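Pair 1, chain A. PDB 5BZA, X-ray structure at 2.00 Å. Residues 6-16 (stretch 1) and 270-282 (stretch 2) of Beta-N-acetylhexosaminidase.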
# COMPACT_ATOMS: atom_id res chain seq x y z
N GLY A 6 8.09 -4.74 -31.38
CA GLY A 6 8.05 -4.20 -30.05
C GLY A 6 7.63 -5.27 -29.09
O GLY A 6 7.94 -5.22 -27.90
N LYS A 7 6.95 -6.29 -29.59
CA LYS A 7 6.58 -7.40 -28.72
C LYS A 7 7.80 -8.14 -28.18
O LYS A 7 7.73 -8.83 -27.18
CB LYS A 7 5.62 -8.32 -29.46
CG LYS A 7 4.29 -7.59 -29.66
CD LYS A 7 3.16 -8.41 -30.23
CE LYS A 7 1.93 -7.52 -30.35
NZ LYS A 7 0.75 -8.21 -30.94
N LEU A 8 8.95 -7.94 -28.80
CA LEU A 8 10.13 -8.64 -28.32
C LEU A 8 10.89 -7.80 -27.29
O LEU A 8 12.04 -8.11 -26.97
CB LEU A 8 11.06 -9.03 -29.48
CG LEU A 8 10.81 -10.41 -30.11
CD1 LEU A 8 9.40 -10.50 -30.62
CD2 LEU A 8 11.84 -10.76 -31.22
N PHE A 9 10.24 -6.77 -26.75
CA PHE A 9 10.91 -5.92 -25.78
C PHE A 9 10.12 -5.68 -24.51
O PHE A 9 8.90 -5.48 -24.56
CB PHE A 9 11.28 -4.57 -26.40
CG PHE A 9 12.34 -4.71 -27.44
CD1 PHE A 9 13.67 -4.87 -27.06
CD2 PHE A 9 12.02 -4.70 -28.80
CE1 PHE A 9 14.64 -5.01 -28.01
CE2 PHE A 9 13.00 -4.84 -29.76
CZ PHE A 9 14.31 -5.00 -29.37
N PHE A 10 10.85 -5.68 -23.40
CA PHE A 10 10.32 -5.45 -22.08
C PHE A 10 11.14 -4.30 -21.53
O PHE A 10 12.34 -4.46 -21.34
CB PHE A 10 10.47 -6.69 -21.19
CG PHE A 10 9.32 -6.86 -20.20
CD1 PHE A 10 9.07 -5.86 -19.24
CD2 PHE A 10 8.52 -8.01 -20.22
CE1 PHE A 10 8.02 -6.00 -18.31
CE2 PHE A 10 7.46 -8.15 -19.29
CZ PHE A 10 7.21 -7.14 -18.34
N CYS A 11 10.52 -3.14 -21.28
CA CYS A 11 11.31 -1.95 -20.87
C CYS A 11 11.06 -1.43 -19.46
O CYS A 11 9.92 -1.26 -19.05
CB CYS A 11 11.08 -0.75 -21.82
SG CYS A 11 11.34 -1.05 -23.62
N GLY A 12 12.14 -1.10 -18.77
CA GLY A 12 12.10 -0.50 -17.46
C GLY A 12 11.91 1.01 -17.56
O GLY A 12 12.45 1.66 -18.48
N PHE A 13 11.08 1.54 -16.66
CA PHE A 13 10.77 2.96 -16.59
C PHE A 13 11.05 3.50 -15.22
O PHE A 13 10.42 3.09 -14.25
CB PHE A 13 9.33 3.21 -16.94
CG PHE A 13 9.00 2.92 -18.36
CD1 PHE A 13 8.72 1.62 -18.78
CD2 PHE A 13 8.94 3.94 -19.29
CE1 PHE A 13 8.38 1.36 -20.06
CE2 PHE A 13 8.60 3.67 -20.59
CZ PHE A 13 8.32 2.39 -20.96
N ASP A 14 12.01 4.40 -15.17
CA ASP A 14 12.48 5.01 -13.95
C ASP A 14 11.91 6.43 -13.89
O ASP A 14 12.16 7.20 -12.95
CB ASP A 14 14.01 4.99 -13.94
CG ASP A 14 14.59 5.10 -12.57
OD1 ASP A 14 14.09 4.40 -11.64
OD2 ASP A 14 15.60 5.83 -12.42
N ASP A 15 11.16 6.76 -14.93
CA ASP A 15 10.50 8.04 -15.04
C ASP A 15 9.32 7.89 -16.02
O ASP A 15 9.29 6.94 -16.81
CB ASP A 15 11.50 9.14 -15.48
CG ASP A 15 10.96 10.57 -15.24
OD1 ASP A 15 9.90 10.67 -14.62
OD2 ASP A 15 11.62 11.59 -15.58
N PHE A 16 8.33 8.78 -15.92
CA PHE A 16 7.22 8.81 -16.86
C PHE A 16 7.05 10.24 -17.35
O PHE A 16 6.96 11.16 -16.55
CB PHE A 16 5.93 8.28 -16.23
CG PHE A 16 4.73 8.42 -17.13
CD1 PHE A 16 4.65 7.72 -18.32
CD2 PHE A 16 3.70 9.32 -16.80
CE1 PHE A 16 3.54 7.86 -19.16
CE2 PHE A 16 2.60 9.47 -17.62
CZ PHE A 16 2.51 8.74 -18.80
N GLY A 270 15.49 -17.22 -26.86
CA GLY A 270 14.82 -16.20 -26.07
C GLY A 270 13.64 -15.51 -26.76
O GLY A 270 13.60 -15.40 -27.99
N ASN A 271 12.68 -15.01 -25.97
CA ASN A 271 11.53 -14.32 -26.53
C ASN A 271 11.53 -12.82 -26.28
O ASN A 271 11.30 -12.03 -27.19
CB ASN A 271 10.24 -14.89 -25.97
CG ASN A 271 10.10 -16.36 -26.21
OD1 ASN A 271 9.74 -17.10 -25.27
ND2 ASN A 271 10.32 -16.80 -27.45
N MET A 272 11.71 -12.39 -25.03
CA MET A 272 11.66 -10.97 -24.78
C MET A 272 12.94 -10.44 -24.22
O MET A 272 13.43 -10.93 -23.20
CB MET A 272 10.53 -10.60 -23.80
CG MET A 272 9.15 -10.80 -24.35
SD MET A 272 7.82 -10.10 -23.34
CE MET A 272 7.84 -8.39 -23.91
N ILE A 273 13.43 -9.39 -24.86
CA ILE A 273 14.62 -8.70 -24.37
C ILE A 273 14.26 -7.65 -23.31
O ILE A 273 13.50 -6.74 -23.59
CB ILE A 273 15.34 -8.06 -25.53
CG1 ILE A 273 15.84 -9.21 -26.43
CG2 ILE A 273 16.45 -7.18 -25.00
CD1 ILE A 273 16.36 -8.81 -27.78
N LEU A 274 14.78 -7.81 -22.09
CA LEU A 274 14.53 -6.86 -21.01
C LEU A 274 15.59 -5.74 -21.03
O LEU A 274 16.80 -6.01 -21.03
CB LEU A 274 14.51 -7.59 -19.66
CG LEU A 274 14.26 -6.74 -18.40
CD1 LEU A 274 12.77 -6.30 -18.34
CD2 LEU A 274 14.65 -7.42 -17.11
N LEU A 275 15.14 -4.49 -21.18
CA LEU A 275 15.99 -3.28 -21.03
C LEU A 275 15.71 -2.59 -19.74
O LEU A 275 14.54 -2.37 -19.44
CB LEU A 275 15.74 -2.29 -22.15
CG LEU A 275 15.93 -2.93 -23.51
CD1 LEU A 275 15.58 -1.93 -24.58
CD2 LEU A 275 17.42 -3.43 -23.61
N ASP A 276 16.72 -2.18 -19.00
CA ASP A 276 16.44 -1.55 -17.72
C ASP A 276 16.22 -0.05 -17.90
O ASP A 276 16.05 0.66 -16.91
CB ASP A 276 17.53 -1.85 -16.67
CG ASP A 276 18.85 -1.21 -17.00
OD1 ASP A 276 18.99 -0.70 -18.12
OD2 ASP A 276 19.77 -1.26 -16.15
N ASN A 277 16.19 0.40 -19.16
CA ASN A 277 16.02 1.79 -19.51
C ASN A 277 15.28 1.95 -20.84
O ASN A 277 15.81 1.59 -21.88
CB ASN A 277 17.37 2.49 -19.61
CG ASN A 277 17.24 4.00 -19.71
OD1 ASN A 277 16.18 4.55 -20.07
ND2 ASN A 277 18.34 4.69 -19.41
N PHE A 278 14.07 2.53 -20.80
CA PHE A 278 13.25 2.65 -22.02
C PHE A 278 13.96 3.49 -23.06
O PHE A 278 13.74 3.32 -24.26
CB PHE A 278 11.88 3.28 -21.68
CG PHE A 278 11.95 4.73 -21.26
CD1 PHE A 278 12.21 5.07 -19.92
CD2 PHE A 278 11.77 5.76 -22.20
CE1 PHE A 278 12.28 6.41 -19.52
CE2 PHE A 278 11.83 7.10 -21.80
CZ PHE A 278 12.10 7.43 -20.46
N ARG A 279 14.81 4.38 -22.60
CA ARG A 279 15.58 5.19 -23.52
C ARG A 279 16.53 4.33 -24.38
O ARG A 279 16.94 4.78 -25.44
CB ARG A 279 16.34 6.29 -22.76
CG ARG A 279 15.42 7.30 -22.04
CD ARG A 279 16.21 8.33 -21.22
NE ARG A 279 15.33 9.40 -20.70
CZ ARG A 279 14.94 9.52 -19.43
NH1 ARG A 279 15.43 8.69 -18.50
NH2 ARG A 279 14.11 10.53 -19.09
N ASP A 280 16.88 3.12 -23.95
CA ASP A 280 17.68 2.23 -24.81
C ASP A 280 16.87 1.53 -25.88
O ASP A 280 17.45 0.83 -26.71
CB ASP A 280 18.39 1.15 -23.99
CG ASP A 280 19.44 1.71 -23.12
OD1 ASP A 280 20.13 2.66 -23.55
OD2 ASP A 280 19.55 1.24 -21.98
N LEU A 281 15.55 1.66 -25.85
CA LEU A 281 14.75 0.86 -26.76
C LEU A 281 15.09 1.10 -28.25
O LEU A 281 15.23 0.14 -28.99
CB LEU A 281 13.26 1.09 -26.52
CG LEU A 281 12.32 0.30 -27.43
CD1 LEU A 281 12.67 -1.18 -27.39
CD2 LEU A 281 10.88 0.50 -26.99
N PRO A 282 15.25 2.37 -28.68
CA PRO A 282 15.57 2.51 -30.11
C PRO A 282 16.86 1.77 -30.57
O PRO A 282 16.79 1.03 -31.56
CB PRO A 282 15.70 4.03 -30.28
CG PRO A 282 14.82 4.60 -29.22
CD PRO A 282 15.01 3.67 -28.04
O HOH W 1 14.27 10.61 -16.36

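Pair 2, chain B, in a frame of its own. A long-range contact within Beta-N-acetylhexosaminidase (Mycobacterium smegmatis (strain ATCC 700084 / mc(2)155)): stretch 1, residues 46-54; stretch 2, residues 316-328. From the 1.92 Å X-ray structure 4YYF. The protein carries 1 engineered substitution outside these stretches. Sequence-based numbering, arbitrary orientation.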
# COMPACT_ATOMS: atom_id res chain seq x y z
N ALA B 46 4.27 14.96 6.62
CA ALA B 46 3.04 14.80 5.84
C ALA B 46 3.29 13.99 4.57
O ALA B 46 2.39 13.33 4.05
CB ALA B 46 2.41 16.17 5.51
N GLN B 47 4.52 14.02 4.07
CA GLN B 47 4.84 13.26 2.87
C GLN B 47 4.80 11.74 3.11
O GLN B 47 4.73 10.96 2.16
CB GLN B 47 6.22 13.71 2.35
CG GLN B 47 6.63 13.06 1.05
CD GLN B 47 5.68 13.34 -0.09
OE1 GLN B 47 5.43 12.46 -0.93
NE2 GLN B 47 5.16 14.58 -0.15
N LEU B 48 4.81 11.34 4.37
CA LEU B 48 4.81 9.92 4.73
C LEU B 48 3.40 9.36 4.94
O LEU B 48 3.25 8.21 5.38
CB LEU B 48 5.62 9.70 6.02
CG LEU B 48 7.02 10.32 6.02
CD1 LEU B 48 7.78 9.99 7.31
CD2 LEU B 48 7.81 9.89 4.78
N LEU B 49 2.38 10.18 4.68
CA LEU B 49 0.99 9.80 4.94
C LEU B 49 0.21 9.66 3.64
O LEU B 49 0.38 10.45 2.71
CB LEU B 49 0.30 10.85 5.82
CG LEU B 49 1.05 11.35 7.06
CD1 LEU B 49 0.25 12.42 7.77
CD2 LEU B 49 1.38 10.19 8.00
N THR B 50 -0.67 8.65 3.58
CA THR B 50 -1.63 8.55 2.48
C THR B 50 -3.01 8.46 3.10
O THR B 50 -3.24 7.63 3.98
CB THR B 50 -1.37 7.32 1.60
OG1 THR B 50 -0.05 7.40 1.03
CG2 THR B 50 -2.40 7.25 0.45
N VAL B 51 -3.93 9.32 2.66
CA VAL B 51 -5.23 9.39 3.33
C VAL B 51 -6.39 9.28 2.35
O VAL B 51 -6.38 9.88 1.28
CB VAL B 51 -5.37 10.68 4.19
CG1 VAL B 51 -4.44 10.61 5.39
CG2 VAL B 51 -5.09 11.93 3.35
N GLY B 52 -7.40 8.51 2.74
CA GLY B 52 -8.61 8.38 1.93
C GLY B 52 -9.39 9.68 1.93
O GLY B 52 -9.46 10.36 2.96
N VAL B 53 -9.97 10.02 0.77
CA VAL B 53 -10.75 11.25 0.60
C VAL B 53 -12.16 10.92 0.13
O VAL B 53 -12.35 9.92 -0.55
CB VAL B 53 -10.08 12.20 -0.40
CG1 VAL B 53 -8.68 12.61 0.09
CG2 VAL B 53 -9.98 11.54 -1.78
N THR B 54 -13.15 11.74 0.49
CA THR B 54 -14.55 11.46 0.14
C THR B 54 -14.98 12.11 -1.17
O THR B 54 -15.91 11.64 -1.84
CB THR B 54 -15.52 11.93 1.24
OG1 THR B 54 -15.26 13.31 1.53
CG2 THR B 54 -15.36 11.11 2.50
N ALA B 316 7.84 1.31 8.39
CA ALA B 316 7.06 1.65 7.21
C ALA B 316 7.52 3.00 6.65
O ALA B 316 7.94 3.88 7.40
CB ALA B 316 5.57 1.70 7.54
N ASP B 317 7.46 3.15 5.32
CA ASP B 317 7.77 4.43 4.69
C ASP B 317 6.50 5.24 4.50
O ASP B 317 6.56 6.45 4.28
CB ASP B 317 8.34 4.23 3.30
CG ASP B 317 9.60 3.43 3.30
OD1 ASP B 317 10.55 3.83 4.00
OD2 ASP B 317 9.63 2.40 2.60
N ASN B 318 5.36 4.57 4.54
CA ASN B 318 4.12 5.25 4.22
C ASN B 318 2.96 4.71 5.03
O ASN B 318 2.59 3.54 4.91
CB ASN B 318 3.82 5.15 2.73
CG ASN B 318 2.86 6.23 2.25
OD1 ASN B 318 1.68 6.22 2.62
ND2 ASN B 318 3.36 7.15 1.45
N ALA B 319 2.38 5.56 5.86
CA ALA B 319 1.28 5.17 6.74
C ALA B 319 -0.03 5.55 6.08
O ALA B 319 -0.26 6.73 5.78
CB ALA B 319 1.41 5.87 8.09
N LEU B 320 -0.88 4.55 5.88
CA LEU B 320 -2.11 4.71 5.13
C LEU B 320 -3.32 4.53 6.05
O LEU B 320 -3.36 3.60 6.85
CB LEU B 320 -2.14 3.65 4.02
CG LEU B 320 -3.30 3.42 3.02
CD1 LEU B 320 -4.38 2.53 3.57
CD2 LEU B 320 -3.91 4.71 2.55
N TRP B 321 -4.29 5.43 5.95
CA TRP B 321 -5.61 5.22 6.57
C TRP B 321 -6.67 5.94 5.75
O TRP B 321 -6.33 6.64 4.79
CB TRP B 321 -5.62 5.59 8.06
CG TRP B 321 -5.71 7.06 8.41
CD1 TRP B 321 -6.83 7.75 8.81
CD2 TRP B 321 -4.62 8.01 8.45
NE1 TRP B 321 -6.50 9.07 9.08
CE2 TRP B 321 -5.16 9.25 8.87
CE3 TRP B 321 -3.25 7.92 8.17
CZ2 TRP B 321 -4.37 10.40 9.00
CZ3 TRP B 321 -2.47 9.07 8.31
CH2 TRP B 321 -3.03 10.29 8.71
N ILE B 322 -7.95 5.76 6.06
CA ILE B 322 -8.95 6.05 5.04
C ILE B 322 -9.78 7.32 5.22
O ILE B 322 -10.77 7.52 4.52
CB ILE B 322 -9.85 4.81 4.72
CG1 ILE B 322 -10.72 4.43 5.91
CG2 ILE B 322 -8.97 3.63 4.27
CD1 ILE B 322 -11.73 3.33 5.59
N THR B 323 -9.35 8.20 6.12
CA THR B 323 -10.03 9.47 6.34
C THR B 323 -9.01 10.61 6.50
O THR B 323 -7.86 10.36 6.88
CB THR B 323 -10.92 9.42 7.58
OG1 THR B 323 -10.16 8.86 8.66
CG2 THR B 323 -12.16 8.56 7.34
N THR B 324 -9.44 11.84 6.26
CA THR B 324 -8.57 13.01 6.36
C THR B 324 -8.67 13.74 7.70
O THR B 324 -7.81 14.57 8.02
CB THR B 324 -8.92 14.06 5.30
OG1 THR B 324 -10.28 14.46 5.49
CG2 THR B 324 -8.74 13.49 3.88
N ALA B 325 -9.73 13.47 8.46
CA ALA B 325 -10.00 14.24 9.69
C ALA B 325 -8.84 14.21 10.69
O ALA B 325 -8.59 15.18 11.39
CB ALA B 325 -11.27 13.74 10.39
N GLU B 326 -8.13 13.09 10.75
CA GLU B 326 -7.13 12.89 11.79
C GLU B 326 -5.77 13.51 11.45
O GLU B 326 -4.86 13.51 12.28
CB GLU B 326 -6.95 11.40 12.07
CG GLU B 326 -8.21 10.70 12.59
CD GLU B 326 -9.19 10.31 11.49
OE1 GLU B 326 -8.89 10.52 10.29
OE2 GLU B 326 -10.28 9.80 11.83
N VAL B 327 -5.63 14.03 10.23
CA VAL B 327 -4.32 14.44 9.75
C VAL B 327 -3.60 15.46 10.66
O VAL B 327 -2.45 15.27 11.01
CB VAL B 327 -4.37 14.95 8.29
CG1 VAL B 327 -3.08 15.68 7.94
CG2 VAL B 327 -4.62 13.77 7.33
N PRO B 328 -4.29 16.54 11.06
CA PRO B 328 -3.53 17.47 11.92
C PRO B 328 -3.14 16.88 13.28
O PRO B 328 -2.06 17.20 13.78
CB PRO B 328 -4.48 18.67 12.09
CG PRO B 328 -5.83 18.21 11.64
CD PRO B 328 -5.61 17.08 10.67
O HOH W 2 2.46 9.92 1.03
O HOH W 3 -12.02 11.88 4.45

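Superposing the N, CA and C atoms of 14 central residues brings pair 2 onto pair 1 with an RMSD of 0.5 Å. In each pair two parallel strands lie side by side, their axes 14° apart in pair 1 and 8° in pair 2, with closest approaches of 4.6 and 4.8 Å. The hydrogen-bond ladder matches rung for rung. In pair 1, A:Ile273 N donates to A:Leu8 O (2.8 Å), A:Phe10 N to A:Ile273 O (2.9 Å), A:Leu275 N to A:Phe10 O (2.8 Å) and A:Gly12 N to A:Leu275 O (2.8 Å). In pair 2, B:Ala319 N donates to B:Leu48 O (2.8 Å), B:Thr50 N to B:Ala319 O (2.9 Å), B:Trp321 N to B:Thr50 O (3.1 Å) and B:Gly52 N to B:Trp321 O (3.0 Å).

The glycines A:Gly12 and B:Gly52 coincide within 0.2 Å. An ideal CB would lie 3.1 Å from A:Asp276 O when built on A:Gly12 CA, which is tight, and 2.5 Å from B:Ile322 O when built on B:Gly52 CA, which is a clash. Beyond the glycine the closures differ: A:Phe278 N makes a weak hydrogen bond to A:Gly12 O (3.0 Å, 124°), whereas B:Thr324, the matched residue, brings its CG2 to 3.3 Å from B:Gly52 O.

On the face carrying A:Phe9, A:Cys11, A:Ile273 and A:Leu275, pair 1 places its aromatic ring on the first strand. A:Leu281 CD1 sits over that ring, 3.9 Å from the centroid of A:Phe9 and 24° off its normal. Pair 2 moves the ring across the sheet: B:Leu49 replaces the phenylalanine, and B:Trp321 occupies the A:Leu275 position. B:Val51 CG1 then lies 3.6 Å from the centroid of the B:Trp321 six-membered ring, only 10° off the normal, while B:Leu49 CD2 approaches the ring edge, 4.0 Å from B:Trp321 CZ3. B:Ala319, matching A:Ile273, contributes just a methyl group here.

The other face exchanges apolar packing for polarity. A:Phe10 CD2 meets A:Met272 CE at 3.8 Å; at the same positions B:Thr50 OG1 donates to B:Asn318 OD1 at 2.6 Å. Water 2 accepts from B:Asn318 ND2 (2.9 Å) and donates to B:Leu49 O (2.7 Å), tying the amide to the first strand. A:Leu274 and B:Leu320 remain equivalent, with A:Leu274 CD1 3.7 Å from A:Phe10 CB and B:Leu320 CD2 3.6 Å from B:Thr50 CG2.

The stretches bury 886 Å² in pair 1 and 647 Å² in pair 2.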